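Side-chain contacts in diacylglycerol O-acyltransferase (Marinobacter hydrocarbonoclasticus, PDB 6CHJ), which probably transfers the acyl group of acyl-CoA to diacylglycerol or, as a wax ester synthase, to a long-chain alcohol: residues R250-C255 and T260-V265; I311-H316 and H331-A336. All coordinates share one frame; numbering follows the deposited sequence.

Contact 1: residues R250-C255 and T260-V265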
# COMPACT_ATOMS: atom_id res chain seq x y z
N ARG B 250 36.51 -11.58 1.32
CA ARG B 250 36.13 -12.97 1.15
C ARG B 250 35.93 -13.29 -0.33
O ARG B 250 36.40 -14.33 -0.83
CB ARG B 250 34.87 -13.28 1.95
CG ARG B 250 34.31 -14.65 1.70
CD ARG B 250 33.17 -15.01 2.67
NE ARG B 250 32.72 -16.38 2.39
CZ ARG B 250 31.49 -16.84 2.56
NH1 ARG B 250 30.54 -16.04 3.02
NH2 ARG B 250 31.23 -18.11 2.27
N ILE B 251 35.29 -12.39 -1.06
CA ILE B 251 35.01 -12.61 -2.48
C ILE B 251 36.26 -12.38 -3.32
O ILE B 251 36.48 -13.06 -4.33
CB ILE B 251 33.83 -11.71 -2.92
CG1 ILE B 251 32.50 -12.28 -2.44
CG2 ILE B 251 33.80 -11.49 -4.42
CD1 ILE B 251 31.32 -11.34 -2.74
N ARG B 252 37.09 -11.41 -2.94
CA ARG B 252 38.35 -11.21 -3.65
C ARG B 252 39.25 -12.44 -3.53
O ARG B 252 39.91 -12.83 -4.51
CB ARG B 252 39.06 -9.96 -3.13
CG ARG B 252 38.96 -8.79 -4.09
CD ARG B 252 39.75 -7.61 -3.56
NE ARG B 252 38.90 -6.55 -3.01
CZ ARG B 252 38.72 -6.33 -1.71
NH1 ARG B 252 39.31 -7.11 -0.82
NH2 ARG B 252 37.95 -5.33 -1.30
N ALA B 253 39.29 -13.08 -2.36
CA ALA B 253 40.05 -14.32 -2.21
C ALA B 253 39.63 -15.34 -3.26
O ALA B 253 40.48 -16.04 -3.83
CB ALA B 253 39.86 -14.89 -0.81
N VAL B 254 38.34 -15.42 -3.57
CA VAL B 254 37.90 -16.36 -4.58
C VAL B 254 38.32 -15.88 -5.96
O VAL B 254 38.63 -16.69 -6.85
CB VAL B 254 36.38 -16.59 -4.45
CG1 VAL B 254 35.81 -17.45 -5.61
CG2 VAL B 254 36.08 -17.21 -3.09
N CYS B 255 38.40 -14.56 -6.16
CA CYS B 255 38.86 -14.01 -7.43
C CYS B 255 40.28 -14.44 -7.74
O CYS B 255 40.59 -14.87 -8.86
CB CYS B 255 38.80 -12.49 -7.41
SG CYS B 255 37.17 -11.91 -7.60
N THR B 260 39.64 -14.62 -11.60
CA THR B 260 38.46 -13.93 -12.12
C THR B 260 38.32 -12.58 -11.43
O THR B 260 39.10 -12.23 -10.54
CB THR B 260 37.18 -14.75 -11.91
OG1 THR B 260 36.87 -14.79 -10.51
CG2 THR B 260 37.33 -16.17 -12.49
N THR B 261 37.32 -11.81 -11.87
CA THR B 261 37.01 -10.49 -11.32
C THR B 261 35.97 -10.61 -10.22
O THR B 261 35.37 -11.67 -10.01
CB THR B 261 36.48 -9.56 -12.41
OG1 THR B 261 35.12 -9.91 -12.68
CG2 THR B 261 37.28 -9.69 -13.69
N VAL B 262 35.75 -9.50 -9.50
CA VAL B 262 34.68 -9.49 -8.50
C VAL B 262 33.32 -9.65 -9.18
O VAL B 262 32.50 -10.48 -8.77
CB VAL B 262 34.73 -8.21 -7.64
CG1 VAL B 262 33.54 -8.19 -6.67
CG2 VAL B 262 36.03 -8.15 -6.85
N ASN B 263 33.08 -8.89 -10.25
CA ASN B 263 31.81 -8.98 -10.97
C ASN B 263 31.51 -10.42 -11.39
O ASN B 263 30.34 -10.83 -11.39
CB ASN B 263 31.82 -8.06 -12.19
CG ASN B 263 31.10 -6.75 -11.93
OD1 ASN B 263 30.10 -6.43 -12.58
ND2 ASN B 263 31.61 -5.98 -10.96
N ASP B 264 32.54 -11.18 -11.77
CA ASP B 264 32.32 -12.57 -12.18
C ASP B 264 31.81 -13.40 -11.01
O ASP B 264 30.82 -14.13 -11.14
CB ASP B 264 33.61 -13.19 -12.73
CG ASP B 264 34.11 -12.49 -13.98
OD1 ASP B 264 33.32 -12.30 -14.93
OD2 ASP B 264 35.31 -12.12 -14.01
N VAL B 265 32.47 -13.31 -9.85
CA VAL B 265 32.08 -14.14 -8.72
C VAL B 265 30.65 -13.83 -8.28
O VAL B 265 29.85 -14.73 -8.03
CB VAL B 265 33.07 -13.96 -7.55
CG1 VAL B 265 32.56 -14.70 -6.31
CG2 VAL B 265 34.47 -14.44 -7.95
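Asp264 OD2, held by both N and OG1 of Thr261, braces the turn whose carbonyl lies against the cysteine sulfur, Thr261 O being 3.0 Å from Cys255 SG. Thr261 N reaches the anti lone pair of Asp264 OD2 at 3.0 Å. The hydroxyl donates to the same oxygen from above the carboxylate plane, Thr261 OG1 to Asp264 OD2 2.6 Å. In return Asp264 N donates to Thr261 OG1, which completes a capping box at the N-terminus of helix 262-280. The bond that joins the two segments is purely backbone: Thr260 N gives its hydrogen to Cys255 O over 2.9 Å, the N-H...O angle being 154°.

Among apolar atoms, Val265 CG2 comes closest to Cys255 SG, at 3.7 Å, with Val262 CG2 a little farther off. With chi1 at 173°, which puts Val265 CG1 anti to the backbone N and CG2 beside it, CG2 faces the sulfur and CG1 meets Ile251 CG2 at 3.9 Å. The same isoleucine methyl also touches Val262 CG1, the two side chains crossing at about a right angle. Val254 CG1 reaches Val265 CG2 at 4.0 Å, and helix 437-453 covers Ile251 and Val254. The chemistry thus divides the work: polar groups cap the start of helix 262-280, and branched aliphatic side chains with one sulfur join it to the preceding helix.

Contact 2: residues I311-H316 and H331-A336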
# COMPACT_ATOMS: atom_id res chain seq x y z
N ILE B 311 24.66 -6.65 -21.50
CA ILE B 311 25.11 -8.01 -21.80
C ILE B 311 23.94 -8.97 -21.62
O ILE B 311 23.23 -8.90 -20.61
CB ILE B 311 26.28 -8.42 -20.90
CG1 ILE B 311 27.46 -7.45 -21.01
CG2 ILE B 311 26.69 -9.86 -21.18
CD1 ILE B 311 27.78 -7.00 -22.41
N LEU B 312 23.74 -9.87 -22.57
CA LEU B 312 22.83 -11.00 -22.41
C LEU B 312 23.72 -12.19 -22.08
O LEU B 312 24.12 -12.97 -22.95
CB LEU B 312 21.99 -11.22 -23.67
CG LEU B 312 20.85 -10.23 -23.98
CD1 LEU B 312 20.26 -10.50 -25.37
CD2 LEU B 312 19.74 -10.25 -22.91
N ALA B 313 24.05 -12.32 -20.79
CA ALA B 313 25.02 -13.29 -20.30
C ALA B 313 24.31 -14.56 -19.85
O ALA B 313 23.36 -14.51 -19.06
CB ALA B 313 25.83 -12.71 -19.14
N SER B 314 24.77 -15.69 -20.38
CA SER B 314 24.30 -16.98 -19.91
C SER B 314 24.74 -17.19 -18.47
O SER B 314 25.90 -16.92 -18.13
CB SER B 314 24.85 -18.11 -20.78
OG SER B 314 24.89 -19.34 -20.07
N LEU B 315 23.82 -17.67 -17.64
CA LEU B 315 24.18 -18.00 -16.27
C LEU B 315 24.67 -19.43 -16.10
O LEU B 315 25.24 -19.75 -15.05
CB LEU B 315 22.98 -17.73 -15.34
CG LEU B 315 22.69 -16.23 -15.21
CD1 LEU B 315 21.56 -15.95 -14.25
CD2 LEU B 315 23.93 -15.47 -14.81
N HIS B 316 24.49 -20.29 -17.12
CA HIS B 316 25.01 -21.66 -17.12
C HIS B 316 24.47 -22.46 -15.94
O HIS B 316 25.22 -23.16 -15.25
CB HIS B 316 26.55 -21.69 -17.09
CG HIS B 316 27.17 -21.17 -18.34
ND1 HIS B 316 27.85 -19.97 -18.38
CD2 HIS B 316 27.21 -21.67 -19.60
CE1 HIS B 316 28.28 -19.75 -19.61
NE2 HIS B 316 27.90 -20.77 -20.37
N HIS B 331 34.30 -16.22 -18.99
CA HIS B 331 34.61 -16.06 -20.41
C HIS B 331 33.38 -15.65 -21.20
O HIS B 331 33.49 -14.86 -22.15
CB HIS B 331 35.21 -17.36 -20.97
CG HIS B 331 36.61 -17.62 -20.51
ND1 HIS B 331 36.97 -18.77 -19.83
CD2 HIS B 331 37.74 -16.87 -20.61
CE1 HIS B 331 38.26 -18.71 -19.53
NE2 HIS B 331 38.75 -17.57 -20.00
N GLY B 332 32.20 -16.14 -20.80
CA GLY B 332 30.99 -15.78 -21.52
C GLY B 332 30.70 -14.29 -21.47
O GLY B 332 30.18 -13.72 -22.43
N MET B 333 31.03 -13.64 -20.35
CA MET B 333 30.79 -12.20 -20.24
C MET B 333 31.95 -11.39 -20.82
O MET B 333 31.72 -10.36 -21.45
CB MET B 333 30.55 -11.82 -18.77
CG MET B 333 29.28 -12.43 -18.20
SD MET B 333 28.66 -11.63 -16.72
CE MET B 333 29.96 -12.04 -15.54
N GLU B 334 33.18 -11.86 -20.59
CA GLU B 334 34.34 -11.29 -21.25
C GLU B 334 34.12 -11.17 -22.76
O GLU B 334 34.30 -10.10 -23.35
CB GLU B 334 35.56 -12.16 -20.95
CG GLU B 334 36.90 -11.66 -21.43
CD GLU B 334 38.04 -12.48 -20.83
OE1 GLU B 334 38.50 -13.46 -21.48
OE2 GLU B 334 38.46 -12.18 -19.68
N GLU B 335 33.71 -12.28 -23.39
CA GLU B 335 33.50 -12.30 -24.83
C GLU B 335 32.29 -11.48 -25.25
O GLU B 335 32.29 -10.90 -26.34
CB GLU B 335 33.37 -13.76 -25.30
CG GLU B 335 34.69 -14.53 -25.19
CD GLU B 335 34.53 -16.04 -25.10
OE1 GLU B 335 33.52 -16.56 -25.64
OE2 GLU B 335 35.40 -16.71 -24.49
N ALA B 336 31.26 -11.41 -24.41
CA ALA B 336 30.07 -10.64 -24.78
C ALA B 336 30.33 -9.14 -24.70
O ALA B 336 29.77 -8.37 -25.50
CB ALA B 336 28.88 -11.02 -23.90
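Strand 310-314 is an edge strand, within this chain, of a six-stranded mixed sheet, and helix 322-338 packs against it through two pairs of apolar side chains. The evidence is a matched spacing. Ile311 and Ala313, two apart on the strand, both direct their CB toward the helix, where they meet Ala336 and Met333, three apart on one helical face. The CA atoms come within 5.9 Å for Ala313 and Met333, a close approach that the alanine side chain permits.

At one end of the contact Ile311 CG2 touches Ala336 CB at 3.7 Å. A chi1 of -57°, measured to CG1, leaves this CG2 anti to the backbone N, while Ile311 CD1 lies 3.9 Å from Ala336 O. At the other end Ala313 CB rests on the Met333 chain, 3.6 Å from Met333 CG and slightly farther from SD. A bend about the CG-SD bond (chi3 -67°) turns CE aside, and Met333 touches Asp264 and Thr267 of helix 262-280.

The intervening Leu312 points the opposite way, onto Thr373 and Phe374, as strand alternation requires. Backbone bonds from Ile311 to Val293 and from Ala313 to Ala291 hold the strand to its antiparallel neighbour, 290-294. Beyond the strand the chain turns at His316, whose backbone is in the left-handed region (phi 59°). Ser314 OG sits 3.2 Å above the plane of the His316 ring, over its centre, and accepts a weak bond from His316 N. The His316 side chain touches Arg325, Lys328 and Ile329 on earlier turns of the helix. The result is a strand edge covered by the helix that follows it, an alpha/beta layer consistent with the two-domain fold of CoA-dependent acyltransferases.

The two contacts meet through one side chain: Met333 of contact 2 brings CE to 3.4 Å from Asp264 OD1 of contact 1, a packing approach. Their centres are about 16 Å apart, and each lies roughly 21 to 22 Å from the centre of the chain, on the same side of it. Helix 262-280 begins in contact 1, and its later residues Thr267 and Leu274 touch Met333 and Leu315 of contact 2. Helix 322-338 works in the other direction, covering Thr260 with Leu326 and Leu327. Contacts in series along the chain thus tie catalytic-domain sequence to C-terminal-domain sequence. Neither includes the HHxxxDG sequence that marks the active site in this family.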